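PDB 4NLB: ribosomal RNA processing protein 6 from Trypanosoma brucei brucei, which probably trims RNA from its 3' end as a 3'-5' exoribonuclease associated with the nuclear exosome, this chain being its catalytic core of exonuclease and HRDC domains. Local coordinates for residues S1-Q6 against T203-V208; T59-L64 against V229-K234; G107-M112 against K160-Y165; Q293-I298 against S324-L329; T331-V336 against K353-V358. All coordinates share one frame; numbering follows the deposited sequence.

Contact 1: residues S1-Q6 against T203-V208; sequences SVLRPQ and TADWRV
Arg207 NH2 is held from two sides: it donates to Ser1 OG across the contact at 2.8 Å, and to Asp205 OD2 within its own segment at 3.1 Å. The serine oxygen lies 16° off the guanidinium plane and passes its own proton to Leu3 O, in the carbonyl plane on a lone pair. Asp205 takes the arginine side-on, NE meeting the syn lone pair of OD1 at 3.0 Å, so the guanidinium's rotation is fixed from within its own segment. OD1 also accepts from Arg207 N, an Asx turn overlapping the type I beta turn Asp205-Val208. This turn belongs to the loop between helices 185-193 and 213-224 of the exonuclease domain, and the arm 1-6 packs on it beside strand 108-115. Leu3 CB sits over the centre of one guanidinium face, 3.8 Å above it, while CD2 reaches down to Arg207 CB and, at 3.9 Å, to Val208 CG1. Pro5 crosses the arginine chain at about a right angle, its CD 3.7 Å from Arg207 CD. A water accepts from Arg207 NH1 at 2.7 Å and donates to Gln6 OE1. Arg4 points away and is held elsewhere, by Asp310 O and in a salt bridge to Asp311.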
# COMPACT_ATOMS: atom_id res chain seq x y z
N SER A 1 -7.50 19.23 -2.56
CA SER A 1 -8.16 18.34 -1.61
C SER A 1 -8.60 19.03 -0.32
O SER A 1 -7.91 19.91 0.19
CB SER A 1 -7.29 17.13 -1.29
OG SER A 1 -8.03 16.12 -0.62
N VAL A 2 -9.76 18.59 0.21
CA VAL A 2 -10.40 19.05 1.45
C VAL A 2 -9.70 18.31 2.60
O VAL A 2 -9.14 18.94 3.50
CB VAL A 2 -11.93 18.75 1.43
CG1 VAL A 2 -12.61 19.21 2.71
CG2 VAL A 2 -12.59 19.37 0.20
N LEU A 3 -9.70 16.98 2.51
CA LEU A 3 -9.08 16.03 3.44
C LEU A 3 -7.57 16.07 3.27
O LEU A 3 -7.09 16.22 2.14
CB LEU A 3 -9.55 14.60 3.08
CG LEU A 3 -10.96 14.11 3.44
CD1 LEU A 3 -12.04 15.13 3.13
CD2 LEU A 3 -11.29 12.88 2.68
N ARG A 4 -6.82 15.93 4.38
CA ARG A 4 -5.35 15.79 4.48
C ARG A 4 -5.04 15.10 5.81
O ARG A 4 -4.54 15.76 6.73
CB ARG A 4 -4.59 17.13 4.37
CG ARG A 4 -4.46 17.65 2.96
CD ARG A 4 -3.32 18.62 2.82
NE ARG A 4 -2.02 17.96 2.77
CZ ARG A 4 -1.54 17.31 1.71
NH1 ARG A 4 -2.28 17.18 0.61
NH2 ARG A 4 -0.32 16.78 1.74
N PRO A 5 -5.35 13.78 5.94
CA PRO A 5 -5.13 13.09 7.23
C PRO A 5 -3.70 13.18 7.79
O PRO A 5 -3.57 13.14 9.01
CB PRO A 5 -5.55 11.65 6.94
CG PRO A 5 -6.50 11.74 5.81
CD PRO A 5 -5.98 12.87 4.96
N GLN A 6 -2.66 13.35 6.94
CA GLN A 6 -1.23 13.47 7.37
C GLN A 6 -1.04 14.54 8.46
O GLN A 6 -0.16 14.41 9.32
CB GLN A 6 -0.32 13.86 6.20
CG GLN A 6 -0.50 13.05 4.96
CD GLN A 6 -1.37 13.76 3.98
OE1 GLN A 6 -2.56 13.92 4.19
NE2 GLN A 6 -0.79 14.14 2.87
N THR A 203 -10.73 2.06 -6.96
CA THR A 203 -10.03 3.34 -7.12
C THR A 203 -10.62 4.46 -6.26
O THR A 203 -10.26 5.62 -6.46
CB THR A 203 -9.95 3.73 -8.61
OG1 THR A 203 -11.28 3.88 -9.13
CG2 THR A 203 -9.14 2.74 -9.45
N ALA A 204 -11.49 4.13 -5.28
CA ALA A 204 -12.13 5.11 -4.38
C ALA A 204 -11.12 5.86 -3.49
O ALA A 204 -9.95 5.47 -3.41
CB ALA A 204 -13.17 4.42 -3.51
N ASP A 205 -11.58 6.96 -2.87
CA ASP A 205 -10.82 7.76 -1.92
C ASP A 205 -11.16 7.22 -0.50
O ASP A 205 -12.21 7.52 0.06
CB ASP A 205 -11.15 9.27 -2.05
CG ASP A 205 -10.31 10.18 -1.17
OD1 ASP A 205 -9.53 9.67 -0.35
OD2 ASP A 205 -10.42 11.42 -1.31
N TRP A 206 -10.24 6.41 0.05
CA TRP A 206 -10.41 5.75 1.34
C TRP A 206 -10.10 6.64 2.54
O TRP A 206 -10.11 6.16 3.67
CB TRP A 206 -9.62 4.44 1.37
CG TRP A 206 -10.26 3.39 0.52
CD1 TRP A 206 -9.92 3.05 -0.75
CD2 TRP A 206 -11.47 2.67 0.82
NE1 TRP A 206 -10.81 2.12 -1.25
CE2 TRP A 206 -11.76 1.86 -0.30
CE3 TRP A 206 -12.31 2.58 1.95
CZ2 TRP A 206 -12.86 0.99 -0.33
CZ3 TRP A 206 -13.39 1.71 1.92
CH2 TRP A 206 -13.64 0.91 0.81
N ARG A 207 -9.91 7.95 2.31
CA ARG A 207 -9.67 8.91 3.40
C ARG A 207 -10.98 9.47 3.94
O ARG A 207 -10.98 10.11 5.01
CB ARG A 207 -8.79 10.07 2.93
CG ARG A 207 -7.40 9.68 2.43
CD ARG A 207 -6.70 10.92 1.89
NE ARG A 207 -7.49 11.56 0.84
CZ ARG A 207 -7.31 12.81 0.43
NH1 ARG A 207 -6.39 13.57 0.99
NH2 ARG A 207 -8.08 13.31 -0.52
N VAL A 208 -12.09 9.26 3.21
CA VAL A 208 -13.40 9.77 3.58
C VAL A 208 -13.91 9.14 4.87
O VAL A 208 -13.86 7.92 5.07
CB VAL A 208 -14.48 9.73 2.46
CG1 VAL A 208 -14.09 10.63 1.28
CG2 VAL A 208 -14.75 8.30 1.97
O HOH W 1 -3.91 13.28 2.01

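Contact 2: residues T59-L64 against V229-K234; sequences TETPYL and VYDRLK
Loop 59-64, without regular secondary structure, runs over one flank of a helical turn, its backbone coming nearest where the CA atoms of Glu60 and Asp231 are 5.2 Å apart. The helix, 226-239, lies in the exonuclease domain of the RNase H-like clan, and the loop leads into strand 71-74 at the margin of the mixed sheet. One aspartate does most of the holding. Asp231 CG stands anti to its carbonyl carbon (chi1 -73°), which sends OD2 to the loop, where Thr61 N donates to it at 2.9 Å with an N-H...O angle of 165°, nearly in line with the C-O bond. The same oxygen receives a proton from a water 3.0 Å away, and that water also donates to Thr59 O. Asp231 OD1 turns to Arg117 in a salt bridge, giving each carboxylate oxygen polar partners. Next to this bond, Glu60 CB lies 3.9 Å from Asp231 CB. The charged end of Glu60 is taken by Gln235 and that of Arg232 by Tyr228; the carboxylate and guanidinium planes stand 73° apart and their charged atoms do not meet. What these two side chains share is aliphatic: Glu60 CG lies 3.7 Å from Arg232 CD.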
# COMPACT_ATOMS: atom_id res chain seq x y z
N THR A 59 -11.49 -30.41 5.88
CA THR A 59 -12.74 -30.00 5.26
C THR A 59 -12.86 -28.49 5.41
O THR A 59 -12.41 -27.93 6.41
CB THR A 59 -13.93 -30.79 5.85
OG1 THR A 59 -13.68 -32.20 5.67
CG2 THR A 59 -15.27 -30.43 5.19
N GLU A 60 -13.45 -27.83 4.40
CA GLU A 60 -13.68 -26.38 4.34
C GLU A 60 -14.70 -25.97 5.37
O GLU A 60 -15.65 -26.71 5.62
CB GLU A 60 -14.22 -25.95 2.96
CG GLU A 60 -13.75 -26.78 1.78
CD GLU A 60 -14.59 -28.00 1.47
OE1 GLU A 60 -14.07 -29.13 1.59
OE2 GLU A 60 -15.78 -27.83 1.11
N THR A 61 -14.55 -24.76 5.93
CA THR A 61 -15.58 -24.20 6.81
C THR A 61 -16.18 -23.08 5.98
O THR A 61 -15.46 -22.18 5.53
CB THR A 61 -15.08 -23.74 8.19
OG1 THR A 61 -14.49 -22.46 8.08
CG2 THR A 61 -14.14 -24.73 8.87
N PRO A 62 -17.48 -23.18 5.65
CA PRO A 62 -18.08 -22.15 4.80
C PRO A 62 -18.05 -20.75 5.39
O PRO A 62 -18.00 -20.56 6.60
CB PRO A 62 -19.51 -22.65 4.60
CG PRO A 62 -19.76 -23.54 5.74
CD PRO A 62 -18.46 -24.20 6.03
N TYR A 63 -18.06 -19.76 4.49
CA TYR A 63 -18.15 -18.36 4.82
C TYR A 63 -19.58 -18.15 5.32
O TYR A 63 -20.46 -18.93 4.97
CB TYR A 63 -17.87 -17.48 3.56
CG TYR A 63 -18.60 -17.89 2.31
CD1 TYR A 63 -18.05 -18.80 1.41
CD2 TYR A 63 -19.83 -17.32 1.98
CE1 TYR A 63 -18.73 -19.19 0.26
CE2 TYR A 63 -20.51 -17.69 0.82
CZ TYR A 63 -19.96 -18.63 -0.03
OH TYR A 63 -20.62 -18.97 -1.19
N LEU A 64 -19.82 -17.14 6.12
CA LEU A 64 -21.17 -16.89 6.63
C LEU A 64 -22.00 -16.05 5.67
O LEU A 64 -21.50 -15.60 4.63
CB LEU A 64 -21.11 -16.20 8.00
CG LEU A 64 -20.23 -16.79 9.08
CD1 LEU A 64 -20.05 -15.79 10.18
CD2 LEU A 64 -20.80 -18.08 9.61
N VAL A 229 -11.75 -19.53 0.55
CA VAL A 229 -10.91 -19.61 -0.65
C VAL A 229 -9.60 -20.31 -0.23
O VAL A 229 -9.15 -21.22 -0.92
CB VAL A 229 -10.69 -18.20 -1.25
CG1 VAL A 229 -9.60 -18.19 -2.30
CG2 VAL A 229 -12.00 -17.62 -1.79
N TYR A 230 -9.07 -19.95 0.96
CA TYR A 230 -7.87 -20.51 1.56
C TYR A 230 -7.99 -22.02 1.77
O TYR A 230 -7.07 -22.75 1.38
CB TYR A 230 -7.54 -19.75 2.87
CG TYR A 230 -6.48 -20.41 3.73
CD1 TYR A 230 -5.15 -20.48 3.31
CD2 TYR A 230 -6.79 -20.88 5.01
CE1 TYR A 230 -4.16 -21.01 4.14
CE2 TYR A 230 -5.80 -21.42 5.84
CZ TYR A 230 -4.50 -21.49 5.39
OH TYR A 230 -3.54 -22.06 6.20
N ASP A 231 -9.13 -22.49 2.33
CA ASP A 231 -9.44 -23.90 2.55
C ASP A 231 -9.45 -24.66 1.23
O ASP A 231 -8.80 -25.70 1.11
CB ASP A 231 -10.81 -24.04 3.25
CG ASP A 231 -10.84 -23.65 4.71
OD1 ASP A 231 -9.75 -23.35 5.27
OD2 ASP A 231 -11.93 -23.66 5.31
N ARG A 232 -10.15 -24.10 0.23
CA ARG A 232 -10.30 -24.66 -1.11
C ARG A 232 -8.99 -24.76 -1.85
O ARG A 232 -8.71 -25.81 -2.45
CB ARG A 232 -11.36 -23.86 -1.90
CG ARG A 232 -12.78 -24.06 -1.32
CD ARG A 232 -13.39 -25.43 -1.62
NE ARG A 232 -13.42 -25.68 -3.06
CZ ARG A 232 -14.37 -25.22 -3.87
NH1 ARG A 232 -15.41 -24.55 -3.38
NH2 ARG A 232 -14.29 -25.45 -5.18
N LEU A 233 -8.14 -23.70 -1.75
CA LEU A 233 -6.80 -23.69 -2.34
C LEU A 233 -5.87 -24.71 -1.70
O LEU A 233 -5.13 -25.37 -2.43
CB LEU A 233 -6.19 -22.29 -2.34
CG LEU A 233 -6.78 -21.33 -3.35
CD1 LEU A 233 -6.29 -19.94 -3.09
CD2 LEU A 233 -6.49 -21.77 -4.80
N LYS A 234 -5.94 -24.90 -0.35
CA LYS A 234 -5.13 -25.89 0.38
C LYS A 234 -5.37 -27.29 -0.17
O LYS A 234 -4.40 -27.98 -0.48
CB LYS A 234 -5.44 -25.90 1.88
CG LYS A 234 -4.69 -24.88 2.70
CD LYS A 234 -5.44 -24.59 3.99
CE LYS A 234 -4.95 -25.36 5.18
NZ LYS A 234 -5.88 -25.21 6.33
O HOH W 2 -11.45 -25.61 7.48

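Contact 3: residues G107-M112 against K160-Y165; sequences GFTCLM and KDFGLY
Two side-chain rotations bring Asp161 and Thr109 together: with chi1 at -67° the Asp161 carboxylate swings to the backbone-N side of its CB and faces the strand, and a similar turn at Thr109 (chi1 -53°) lays OG1 beside its own backbone N. Both donors therefore converge on a single oxygen. Thr109 N and Thr109 OG1 each lie 2.7 Å from Asp161 OD2 and reach it from the same face of the carboxylate, the amide 61° out of the plane and the hydroxyl on the anti side. The other oxygen, Asp161 OD1, forms a salt bridge with Arg129 and touches Phe108 CB at 3.4 Å. Such double donation, together with the arginine, should favour the charged form of this buried aspartate. The threonine's carbon side serves a different neighbour: its CB is 3.7 Å from Phe162 CZ, the two side chains crossing at about a right angle. Asp161 CB covers the centre of one face of that ring, 3.6 Å above it. Lys160 bends back over the start of the strand, and its NZ makes a weak bond to Gly107 O at 3.3 Å. Just beyond Thr109, Cys110 and Leu111 both face Glu98 in a classic beta bulge. Strand 108-115 thus receives the C-terminal end of helix 152-162 on one side of the mixed sheet, the alpha/beta layering of an RNase H-like exonuclease fold.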
# COMPACT_ATOMS: atom_id res chain seq x y z
N GLY A 107 2.40 7.79 0.32
CA GLY A 107 1.09 7.18 0.46
C GLY A 107 0.92 6.63 1.86
O GLY A 107 1.90 6.46 2.58
N PHE A 108 -0.32 6.39 2.28
CA PHE A 108 -0.56 5.85 3.63
C PHE A 108 -1.75 4.89 3.65
O PHE A 108 -2.70 5.07 2.88
CB PHE A 108 -0.75 6.98 4.66
CG PHE A 108 -1.77 8.02 4.27
CD1 PHE A 108 -3.12 7.82 4.52
CD2 PHE A 108 -1.37 9.23 3.70
CE1 PHE A 108 -4.06 8.79 4.17
CE2 PHE A 108 -2.31 10.20 3.37
CZ PHE A 108 -3.64 9.97 3.59
N THR A 109 -1.70 3.88 4.56
CA THR A 109 -2.79 2.92 4.72
C THR A 109 -4.01 3.67 5.31
O THR A 109 -3.87 4.45 6.27
CB THR A 109 -2.36 1.70 5.54
OG1 THR A 109 -1.18 1.14 4.97
CG2 THR A 109 -3.40 0.63 5.59
N CYS A 110 -5.18 3.43 4.72
CA CYS A 110 -6.43 4.05 5.11
C CYS A 110 -7.33 3.17 5.95
O CYS A 110 -7.96 3.66 6.89
CB CYS A 110 -7.14 4.54 3.87
SG CYS A 110 -6.45 6.06 3.20
N LEU A 111 -7.43 1.89 5.58
CA LEU A 111 -8.31 0.95 6.25
C LEU A 111 -7.70 -0.44 6.24
O LEU A 111 -7.00 -0.82 5.29
CB LEU A 111 -9.61 0.94 5.46
CG LEU A 111 -10.94 1.03 6.20
CD1 LEU A 111 -10.98 2.19 7.19
CD2 LEU A 111 -12.06 1.15 5.20
N MET A 112 -8.01 -1.21 7.30
CA MET A 112 -7.61 -2.61 7.43
C MET A 112 -8.86 -3.45 7.67
O MET A 112 -9.64 -3.18 8.58
CB MET A 112 -6.59 -2.82 8.56
CG MET A 112 -6.15 -4.27 8.68
SD MET A 112 -5.17 -4.63 10.15
CE MET A 112 -3.57 -4.15 9.54
N LYS A 160 5.74 0.54 6.35
CA LYS A 160 5.77 2.00 6.18
C LYS A 160 4.91 2.72 7.22
O LYS A 160 5.40 3.57 7.97
CB LYS A 160 5.31 2.36 4.75
CG LYS A 160 5.07 3.83 4.49
CD LYS A 160 3.78 4.02 3.72
CE LYS A 160 3.91 3.77 2.26
NZ LYS A 160 2.62 3.38 1.64
N ASP A 161 3.65 2.33 7.34
CA ASP A 161 2.69 2.99 8.22
C ASP A 161 2.68 2.56 9.67
O ASP A 161 2.34 3.37 10.52
CB ASP A 161 1.27 2.84 7.64
CG ASP A 161 1.09 3.59 6.33
OD1 ASP A 161 1.33 4.82 6.31
OD2 ASP A 161 0.76 2.95 5.32
N PHE A 162 2.98 1.30 9.97
CA PHE A 162 2.77 0.83 11.34
C PHE A 162 3.91 0.11 12.01
O PHE A 162 3.82 -0.15 13.21
CB PHE A 162 1.53 -0.10 11.35
CG PHE A 162 0.32 0.39 10.60
CD1 PHE A 162 -0.23 1.65 10.88
CD2 PHE A 162 -0.32 -0.41 9.67
CE1 PHE A 162 -1.37 2.11 10.19
CE2 PHE A 162 -1.45 0.05 8.97
CZ PHE A 162 -1.97 1.30 9.24
N GLY A 163 4.93 -0.28 11.25
CA GLY A 163 6.00 -1.10 11.77
C GLY A 163 5.50 -2.51 12.04
O GLY A 163 5.96 -3.17 12.98
N LEU A 164 4.50 -2.96 11.25
CA LEU A 164 3.89 -4.29 11.40
C LEU A 164 4.52 -5.29 10.43
O LEU A 164 4.85 -4.93 9.31
CB LEU A 164 2.36 -4.24 11.30
CG LEU A 164 1.61 -3.56 12.48
CD1 LEU A 164 0.10 -3.45 12.19
CD2 LEU A 164 1.85 -4.29 13.83
N TYR A 165 4.76 -6.50 10.91
CA TYR A 165 5.46 -7.56 10.20
C TYR A 165 4.70 -8.87 10.35
O TYR A 165 4.22 -9.18 11.44
CB TYR A 165 6.90 -7.68 10.74
CG TYR A 165 7.73 -6.44 10.47
CD1 TYR A 165 8.45 -6.31 9.29
CD2 TYR A 165 7.77 -5.40 11.39
CE1 TYR A 165 9.22 -5.18 9.04
CE2 TYR A 165 8.50 -4.24 11.13
CZ TYR A 165 9.21 -4.12 9.95
OH TYR A 165 9.93 -2.98 9.69

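Contact 4: residues Q293-I298 against S324-L329; sequences QVAREI and SIATKL
Val294 divides its two methyls between the facing helix and the residue just after it. CG1, anti to the backbone N (chi1 176°), lies against the helix backbone, 3.7 Å from Ala326 CA, and is also 4.0 Å from Ile325 CG2. CG2 points to the helix end and meets Leu329 CD2 at 3.4 Å, the two side chains passing at a slant. Leu329 is the first residue beyond the helix, and its positive phi turns the chain there, yet its branch folds back to Val294. One turn further along helix 289-309, Ile298 approaches Ile325 at about a right angle, with its CD1 methyl 3.5 Å from Ile325 CG2. Both helices belong to the HRDC domain, an all-helical bundle, and here they pack nearly antiparallel: the segment axes come within 8.1 Å at 152° between their directions. So close an approach rests on the small pair in the middle. Ala295 CB and Ala326 CB are 3.8 Å apart, and Ala326 CB also lies 3.7 Å from Ala295 N, the methyl of one helix seated directly on the backbone of the other. Ser324 OG bonds to Cys339 O, linking helix 319-328 to helix 333-339. Helix 351-364 borders the seam, with Ala361 touching Val294 and Ile357 touching Ile298.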
# COMPACT_ATOMS: atom_id res chain seq x y z
N GLN A 293 17.16 19.16 -20.89
CA GLN A 293 17.62 19.70 -19.62
C GLN A 293 16.44 20.26 -18.81
O GLN A 293 16.33 19.97 -17.62
CB GLN A 293 18.73 20.74 -19.84
CG GLN A 293 19.36 21.27 -18.55
CD GLN A 293 20.05 22.61 -18.72
OE1 GLN A 293 20.61 22.95 -19.78
NE2 GLN A 293 20.04 23.40 -17.66
N VAL A 294 15.51 20.99 -19.47
CA VAL A 294 14.31 21.52 -18.81
C VAL A 294 13.38 20.37 -18.41
O VAL A 294 12.79 20.44 -17.33
CB VAL A 294 13.57 22.64 -19.60
CG1 VAL A 294 12.27 23.06 -18.91
CG2 VAL A 294 14.48 23.84 -19.79
N ALA A 295 13.27 19.31 -19.25
CA ALA A 295 12.42 18.15 -18.93
C ALA A 295 12.86 17.49 -17.64
O ALA A 295 12.05 17.32 -16.75
CB ALA A 295 12.41 17.15 -20.08
N ARG A 296 14.17 17.19 -17.52
CA ARG A 296 14.81 16.55 -16.37
C ARG A 296 14.71 17.43 -15.13
O ARG A 296 14.28 16.96 -14.10
CB ARG A 296 16.30 16.26 -16.69
CG ARG A 296 17.12 15.74 -15.51
CD ARG A 296 18.62 15.65 -15.81
NE ARG A 296 19.27 16.96 -15.79
CZ ARG A 296 19.92 17.50 -16.82
NH1 ARG A 296 20.02 16.85 -17.97
NH2 ARG A 296 20.49 18.70 -16.69
N GLU A 297 15.12 18.71 -15.25
CA GLU A 297 15.17 19.67 -14.15
C GLU A 297 13.82 19.98 -13.54
O GLU A 297 13.72 20.00 -12.31
CB GLU A 297 15.90 20.94 -14.58
CG GLU A 297 17.16 21.23 -13.78
CD GLU A 297 18.32 20.31 -14.09
OE1 GLU A 297 18.90 20.43 -15.20
OE2 GLU A 297 18.64 19.46 -13.23
N ILE A 298 12.78 20.20 -14.37
CA ILE A 298 11.43 20.48 -13.86
C ILE A 298 10.82 19.19 -13.23
O ILE A 298 10.22 19.29 -12.16
CB ILE A 298 10.49 21.22 -14.86
CG1 ILE A 298 10.46 22.72 -14.46
CG2 ILE A 298 9.05 20.68 -14.86
CD1 ILE A 298 10.79 23.65 -15.45
N SER A 324 5.23 20.04 -21.39
CA SER A 324 4.80 21.32 -21.98
C SER A 324 5.80 22.46 -21.74
O SER A 324 6.04 23.27 -22.64
CB SER A 324 3.41 21.69 -21.48
OG SER A 324 2.94 22.83 -22.18
N ILE A 325 6.36 22.53 -20.52
CA ILE A 325 7.34 23.54 -20.11
C ILE A 325 8.69 23.27 -20.83
O ILE A 325 9.34 24.21 -21.30
CB ILE A 325 7.44 23.59 -18.56
CG1 ILE A 325 6.10 24.08 -17.94
CG2 ILE A 325 8.61 24.45 -18.07
CD1 ILE A 325 5.91 23.71 -16.43
N ALA A 326 9.07 21.98 -20.96
CA ALA A 326 10.28 21.52 -21.65
C ALA A 326 10.25 21.89 -23.13
O ALA A 326 11.25 22.36 -23.65
CB ALA A 326 10.43 20.01 -21.51
N THR A 327 9.09 21.72 -23.79
CA THR A 327 8.88 22.02 -25.21
C THR A 327 8.83 23.53 -25.47
O THR A 327 9.65 24.04 -26.23
CB THR A 327 7.62 21.32 -25.74
OG1 THR A 327 6.56 21.53 -24.83
CG2 THR A 327 7.80 19.84 -25.90
N LYS A 328 7.88 24.24 -24.82
CA LYS A 328 7.62 25.66 -25.01
C LYS A 328 8.69 26.61 -24.48
O LYS A 328 8.79 27.74 -24.99
CB LYS A 328 6.25 26.05 -24.43
CG LYS A 328 5.09 25.70 -25.34
CD LYS A 328 3.80 25.50 -24.55
CE LYS A 328 2.63 25.19 -25.46
NZ LYS A 328 1.51 24.56 -24.71
N LEU A 329 9.45 26.18 -23.45
CA LEU A 329 10.47 27.00 -22.76
C LEU A 329 9.92 28.39 -22.34
O LEU A 329 10.34 29.41 -22.88
CB LEU A 329 11.78 27.10 -23.58
CG LEU A 329 12.51 25.76 -23.87
CD1 LEU A 329 13.72 25.96 -24.81
CD2 LEU A 329 12.94 25.06 -22.59

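Contact 5: residues T331-V336 against K353-V358; sequences TSANEV and KLLQIV
This is an apolar contact between the start of one helix and the flank of another at the C-terminal end of the chain, where segment 331-336 enters helix 333-339 and packs on helix 351-364. Leu355 is its centre and buries the largest surface of any residue here. With CG anti to the backbone N (chi1 -176°), its isobutyl group extends from the helix toward the facing turn, and the two methyls divide the work. CD1 lies 3.4 Å from Ser332 N and 3.5 Å from Thr331 C, against the peptide link just before the helix; CD2 comes to 3.5 Å from Ala333 N and, more loosely, 4.3 Å from Ala333 CB. The leucine thus touches mainly backbone. Val336, one turn later, closes the other side: its CG2 is 4.0 Å from Leu355 CD1, while CG1, on the branch anti to the backbone N, faces Leu354 CB at 4.2 Å. Both leucines are met at a slant.

The turn that receives Leu355 is shaped by polar bonds on its far side. Ser332 is the N-cap, and its OG accepts from Glu335 N at 3.2 Å. Glu335 reaches back in turn, its OE1 taking a proton from Thr331 N at 3.3 Å from 60° above the carboxylate plane. Around the seam, Pro330 touches Val336, and Trp301 of helix 289-309 touches Leu354. The disulfide Cys321-Cys340 ties the far end of helix 333-339 to helix 319-328. A short helix packed by its N-terminal turn on the longer C-terminal helix is part of the helical bundle of the HRDC domain.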
# COMPACT_ATOMS: atom_id res chain seq x y z
N THR A 331 9.25 31.99 -20.71
CA THR A 331 10.20 32.99 -20.19
C THR A 331 9.56 34.09 -19.32
O THR A 331 10.21 35.09 -18.99
CB THR A 331 11.02 33.56 -21.35
OG1 THR A 331 10.12 34.06 -22.34
CG2 THR A 331 11.93 32.51 -21.98
N SER A 332 8.31 33.89 -18.90
CA SER A 332 7.60 34.78 -17.98
C SER A 332 6.76 33.91 -17.05
O SER A 332 6.49 32.75 -17.38
CB SER A 332 6.75 35.81 -18.72
OG SER A 332 5.65 35.24 -19.41
N ALA A 333 6.38 34.43 -15.86
CA ALA A 333 5.57 33.70 -14.88
C ALA A 333 4.21 33.31 -15.49
O ALA A 333 3.78 32.17 -15.34
CB ALA A 333 5.36 34.54 -13.62
N ASN A 334 3.58 34.26 -16.22
CA ASN A 334 2.30 34.08 -16.91
C ASN A 334 2.38 33.01 -17.99
O ASN A 334 1.45 32.21 -18.11
CB ASN A 334 1.77 35.40 -17.46
CG ASN A 334 1.51 36.42 -16.39
OD1 ASN A 334 2.38 37.22 -16.03
ND2 ASN A 334 0.30 36.41 -15.83
N GLU A 335 3.51 32.95 -18.74
CA GLU A 335 3.76 31.92 -19.76
C GLU A 335 3.89 30.53 -19.12
O GLU A 335 3.40 29.56 -19.70
CB GLU A 335 5.01 32.25 -20.57
CG GLU A 335 4.75 33.04 -21.84
CD GLU A 335 5.98 33.34 -22.66
OE1 GLU A 335 6.82 32.43 -22.86
OE2 GLU A 335 6.09 34.49 -23.16
N VAL A 336 4.50 30.43 -17.93
CA VAL A 336 4.62 29.18 -17.16
C VAL A 336 3.20 28.75 -16.72
O VAL A 336 2.84 27.58 -16.87
CB VAL A 336 5.59 29.31 -15.94
CG1 VAL A 336 5.57 28.05 -15.08
CG2 VAL A 336 7.01 29.62 -16.39
N LYS A 353 10.46 29.86 -9.36
CA LYS A 353 11.51 28.84 -9.30
C LYS A 353 11.49 28.00 -10.58
O LYS A 353 12.55 27.67 -11.10
CB LYS A 353 11.39 27.98 -8.03
CG LYS A 353 12.69 27.28 -7.63
CD LYS A 353 12.87 27.19 -6.10
CE LYS A 353 12.21 25.98 -5.46
NZ LYS A 353 12.76 25.71 -4.11
N LEU A 354 10.28 27.69 -11.09
CA LEU A 354 10.08 26.95 -12.34
C LEU A 354 10.58 27.83 -13.49
O LEU A 354 11.19 27.32 -14.44
CB LEU A 354 8.59 26.63 -12.56
CG LEU A 354 7.93 25.68 -11.56
CD1 LEU A 354 6.52 26.14 -11.22
CD2 LEU A 354 7.90 24.28 -12.09
N LEU A 355 10.33 29.15 -13.37
CA LEU A 355 10.76 30.15 -14.34
C LEU A 355 12.28 30.27 -14.30
O LEU A 355 12.90 30.42 -15.35
CB LEU A 355 10.09 31.50 -14.03
CG LEU A 355 10.35 32.67 -14.99
CD1 LEU A 355 10.04 32.29 -16.41
CD2 LEU A 355 9.56 33.91 -14.56
N GLN A 356 12.88 30.18 -13.10
CA GLN A 356 14.33 30.24 -12.98
C GLN A 356 14.99 29.03 -13.64
O GLN A 356 16.01 29.25 -14.29
CB GLN A 356 14.80 30.47 -11.53
CG GLN A 356 16.20 31.09 -11.41
CD GLN A 356 16.42 32.44 -12.11
OE1 GLN A 356 15.54 33.33 -12.16
NE2 GLN A 356 17.61 32.64 -12.62
N ILE A 357 14.36 27.81 -13.59
CA ILE A 357 14.85 26.56 -14.26
C ILE A 357 14.95 26.75 -15.78
O ILE A 357 15.95 26.38 -16.40
CB ILE A 357 14.00 25.29 -13.90
CG1 ILE A 357 14.24 24.85 -12.44
CG2 ILE A 357 14.31 24.13 -14.89
CD1 ILE A 357 13.10 24.20 -11.78
N VAL A 358 13.88 27.31 -16.37
CA VAL A 358 13.80 27.60 -17.79
C VAL A 358 14.85 28.65 -18.17
O VAL A 358 15.67 28.39 -19.05
CB VAL A 358 12.38 28.02 -18.25
CG1 VAL A 358 12.37 28.26 -19.76
CG2 VAL A 358 11.34 26.97 -17.85

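How the contacts relate
Contact 3 lies within the exonuclease domain, and contacts 1 and 2 each hold an N-terminal segment to it; contacts 4 and 5 belong to the HRDC bundle. Contact 3 is buried, its centre about 7 Å from that of the chain, and touches contact 1, where Arg207 and Gln6 pack on Phe108. Contact 2 lies at the surface, about 35 Å from contact 1 between centres. In all three an aspartate pairs with an arginine and accepts a backbone amide; in contacts 2 and 3 it spans the contact itself, in contact 1 it positions the arginine that does. The HRDC contacts are apolar, side chains meeting side chains and backbone. They touch where Ile325 and Leu329 meet Val358 of helix 351-364.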